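Local coordinates for protein carboxypeptidase D (Drosophila melanogaster, PDB 3MN8) that removes C-terminal arginine or lysine from peptides and proteins as a zinc metallocarboxypeptidase of the M14 family, acting in the processing of growth factors, peptide hormones and neuropeptides, at residues 104-107 and 108-112. Residues are numbered along the deposited sequence; the frame is centred on the assembly and turned at random.
With ZN (zinc ion), chain F; GEM ((2-guanidinoethylmercapto)succinic acid), chain G.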
ATOM      1  N   GLU A 104       9.634   9.721 -10.859  1.00 35.21           N
ATOM      2  CA  GLU A 104       9.574   8.262 -10.819  1.00 33.19           C
ATOM      3  C   GLU A 104       8.181   7.840 -11.260  1.00 44.68           C
ATOM      4  O   GLU A 104       7.235   7.824 -10.458  1.00 45.94           O
ATOM      5  CB  GLU A 104       9.870   7.753  -9.413  1.00 26.36           C
ATOM      6  CG  GLU A 104      11.212   8.205  -8.854  1.00 44.67           C
ATOM      7  CD  GLU A 104      11.339   7.885  -7.389  1.00 53.68           C
ATOM      8  OE1 GLU A 104      10.484   7.130  -6.890  1.00 61.52           O
ATOM      9  OE2 GLU A 104      12.269   8.391  -6.733  1.00 66.19           O
ATOM     10  N   THR A 105       8.077   7.472 -12.533  1.00 45.21           N
ATOM     11  CA  THR A 105       6.813   7.507 -13.260  1.00 33.94           C
ATOM     12  C   THR A 105       6.156   6.160 -13.598  1.00 30.98           C
ATOM     13  O   THR A 105       4.950   6.104 -13.802  1.00 29.13           O
ATOM     14  CB  THR A 105       7.021   8.295 -14.574  1.00 47.23           C
ATOM     15  OG1 THR A 105       8.060   7.673 -15.350  1.00 35.58           O
ATOM     16  CG2 THR A 105       7.441   9.729 -14.268  1.00 52.39           C
ATOM     17  N   VAL A 106       6.931   5.079 -13.681  1.00 34.13           N
ATOM     18  CA  VAL A 106       6.374   3.789 -14.109  1.00 31.76           C
ATOM     19  C   VAL A 106       5.181   3.350 -13.229  1.00 39.54           C
ATOM     20  O   VAL A 106       4.112   2.993 -13.736  1.00 44.85           O
ATOM     21  CB  VAL A 106       7.464   2.679 -14.162  1.00 45.49           C
ATOM     22  CG1 VAL A 106       6.873   1.336 -14.613  1.00 41.31           C
ATOM     23  CG2 VAL A 106       8.614   3.098 -15.070  1.00 43.94           C
ATOM     24  N   GLY A 107       5.362   3.388 -11.910  1.00 48.94           N
ATOM     25  CA  GLY A 107       4.300   3.032 -10.981  1.00 33.93           C
ATOM     26  C   GLY A 107       3.015   3.760 -11.318  1.00 39.59           C
ATOM     27  O   GLY A 107       1.921   3.177 -11.304  1.00 39.90           O
ATOM     28  N   ARG A 108       3.157   5.049 -11.617  1.00 39.43           N
ATOM     29  CA  ARG A 108       2.038   5.870 -12.065  1.00 37.31           C
ATOM     30  C   ARG A 108       1.230   5.122 -13.108  1.00 30.03           C
ATOM     31  O   ARG A 108       0.048   4.840 -12.906  1.00 40.63           O
ATOM     32  CB  ARG A 108       2.526   7.203 -12.646  1.00 29.01           C
ATOM     33  CG  ARG A 108       1.507   7.853 -13.551  1.00 37.49           C
ATOM     34  CD  ARG A 108       2.008   9.122 -14.229  1.00 48.15           C
ATOM     35  NE  ARG A 108       1.815  10.289 -13.381  1.00 50.35           N
ATOM     36  CZ  ARG A 108       0.943  11.278 -13.572  1.00 40.63           C
ATOM     37  NH1 ARG A 108       0.130  11.314 -14.620  1.00 38.91           N
ATOM     38  NH2 ARG A 108       0.907  12.261 -12.683  1.00 38.65           N
ATOM     39  N   GLN A 109       1.875   4.787 -14.219  1.00 34.30           N
ATOM     40  CA  GLN A 109       1.172   4.145 -15.331  1.00 46.20           C
ATOM     41  C   GLN A 109       0.683   2.746 -14.995  1.00 38.50           C
ATOM     42  O   GLN A 109      -0.393   2.341 -15.461  1.00 41.53           O
ATOM     43  CB  GLN A 109       2.023   4.116 -16.601  1.00 47.17           C
ATOM     44  CG  GLN A 109       1.848   5.338 -17.471  1.00 43.44           C
ATOM     45  CD  GLN A 109       0.393   5.650 -17.713  1.00 49.76           C
ATOM     46  OE1 GLN A 109      -0.094   6.725 -17.351  1.00 60.82           O
ATOM     47  NE2 GLN A 109      -0.315   4.711 -18.322  1.00 39.31           N
ATOM     48  N   LEU A 110       1.456   2.015 -14.187  1.00 24.82           N
ATOM     49  CA  LEU A 110       1.044   0.674 -13.768  1.00 32.50           C
ATOM     50  C   LEU A 110      -0.279   0.676 -12.994  1.00 44.21           C
ATOM     51  O   LEU A 110      -1.092  -0.254 -13.118  1.00 44.29           O
ATOM     52  CB  LEU A 110       2.128  -0.002 -12.935  1.00 33.76           C
ATOM     53  CG  LEU A 110       3.378  -0.444 -13.702  1.00 38.28           C
ATOM     54  CD1 LEU A 110       4.298  -1.199 -12.769  1.00 48.81           C
ATOM     55  CD2 LEU A 110       3.023  -1.317 -14.871  1.00 24.76           C
ATOM     56  N   LEU A 111      -0.498   1.717 -12.196  1.00 30.08           N
ATOM     57  CA  LEU A 111      -1.729   1.808 -11.431  1.00 19.43           C
ATOM     58  C   LEU A 111      -2.874   2.210 -12.335  1.00 31.82           C
ATOM     59  O   LEU A 111      -4.010   1.794 -12.133  1.00 48.39           O
ATOM     60  CB  LEU A 111      -1.586   2.799 -10.284  1.00 43.68           C
ATOM     61  CG  LEU A 111      -0.763   2.277  -9.111  1.00 42.40           C
ATOM     62  CD1 LEU A 111      -0.755   3.276  -7.958  1.00 37.23           C
ATOM     63  CD2 LEU A 111      -1.348   0.943  -8.676  1.00 38.88           C
ATOM     64  N   VAL A 112      -2.577   3.024 -13.337  1.00 40.22           N
ATOM     65  CA  VAL A 112      -3.586   3.403 -14.305  1.00 33.21           C
ATOM     66  C   VAL A 112      -4.023   2.151 -15.044  1.00 39.32           C
ATOM     67  O   VAL A 112      -5.218   1.899 -15.212  1.00 44.56           O
ATOM     68  CB  VAL A 112      -3.033   4.438 -15.283  1.00 38.99           C
ATOM     69  CG1 VAL A 112      -3.851   4.454 -16.556  1.00 18.39           C
ATOM     70  CG2 VAL A 112      -3.012   5.818 -14.616  1.00 40.05           C
TER
HETATM   71 ZN    ZN F 999      11.262   7.686  -5.111  1.00 42.65          ZN
HETATM   72  C8  GEM G 601      14.044   6.188  -1.425  1.00 57.00           C
HETATM   73  S7  GEM G 601      12.619   5.386  -0.745  1.00 57.42           S
HETATM   74  C6  GEM G 601      13.123   3.692  -0.844  1.00 51.59           C
HETATM   75  C5  GEM G 601      14.467   3.410  -0.177  1.00 34.21           C
HETATM   76  N3  GEM G 601      14.282   3.552   1.259  1.00 36.03           N
HETATM   77  C1  GEM G 601      15.231   3.561   2.190  1.00 43.13           C
HETATM   78  N4  GEM G 601      14.911   3.701   3.470  1.00 32.44           N
HETATM   79  N2  GEM G 601      16.507   3.435   1.842  1.00 48.23           N
HETATM   80  C9  GEM G 601      13.882   7.665  -1.185  1.00 64.36           C
HETATM   81  O14 GEM G 601      12.807   8.067  -0.685  1.00 32.86           O
HETATM   82  O15 GEM G 601      14.819   8.436  -1.480  1.00 65.33           O
HETATM   83  C10 GEM G 601      14.270   5.868  -2.912  1.00 45.92           C
HETATM   84  C11 GEM G 601      13.248   6.419  -3.899  1.00 54.16           C
HETATM   85  O12 GEM G 601      12.773   5.620  -4.744  1.00 39.20           O
HETATM   86  O13 GEM G 601      12.940   7.638  -3.870  1.00 33.28           O
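V106 and L110 meet one turn apart at the start of helix 106-121. Their side chains lie alongside each other and point the same way, with V106 CG1 4.0 Å from L110 CG. V106 turns CG1 anti to its own N (chi1 -180°), which sets this methyl beside the leucine branch. The pair faces helix 317-333, where V106 touches E320 and L110 touches N324.

The backbone bonds beside this pair are those of a first helical turn. L110 N donates to V106 O at 2.9 Å, with an N-H...O angle of 164°. L111 N donates to G107 O at 3.0 Å. The bond from Q109 N to T105 O is weak, at 3.4 Å. The long side chains of R108 and Q109 lead away from 104-107. R108 forms a cation-pi contact with Y148, and Q109 OE1 accepts a hydrogen bond from A41 N.

E104, two residues before the helix, carries its carboxylate clear of 108-112. Its chain runs extended beyond CG (chi2 170°) and brings the carboxylate to the zinc ion, which both of its oxygens bind. OE1 and OE2 of E104 each lie 2.0 Å from the zinc. H101 and H217 complete the protein ligands. One of the two carboxylates of the bound GEM also binds, closely through O13 (2.1 Å from the zinc) and more loosely through O12 (2.6 Å from the zinc).

H101 and E104 form the HXXE zinc motif of M14 carboxypeptidases, here in the catalytic part of the first carboxypeptidase-like domain, in its active 1B form. The bidentate grip fixes the rotation of the E104 carboxylate. The catalytic metal is thus tied through E104 to the buried start of a helix.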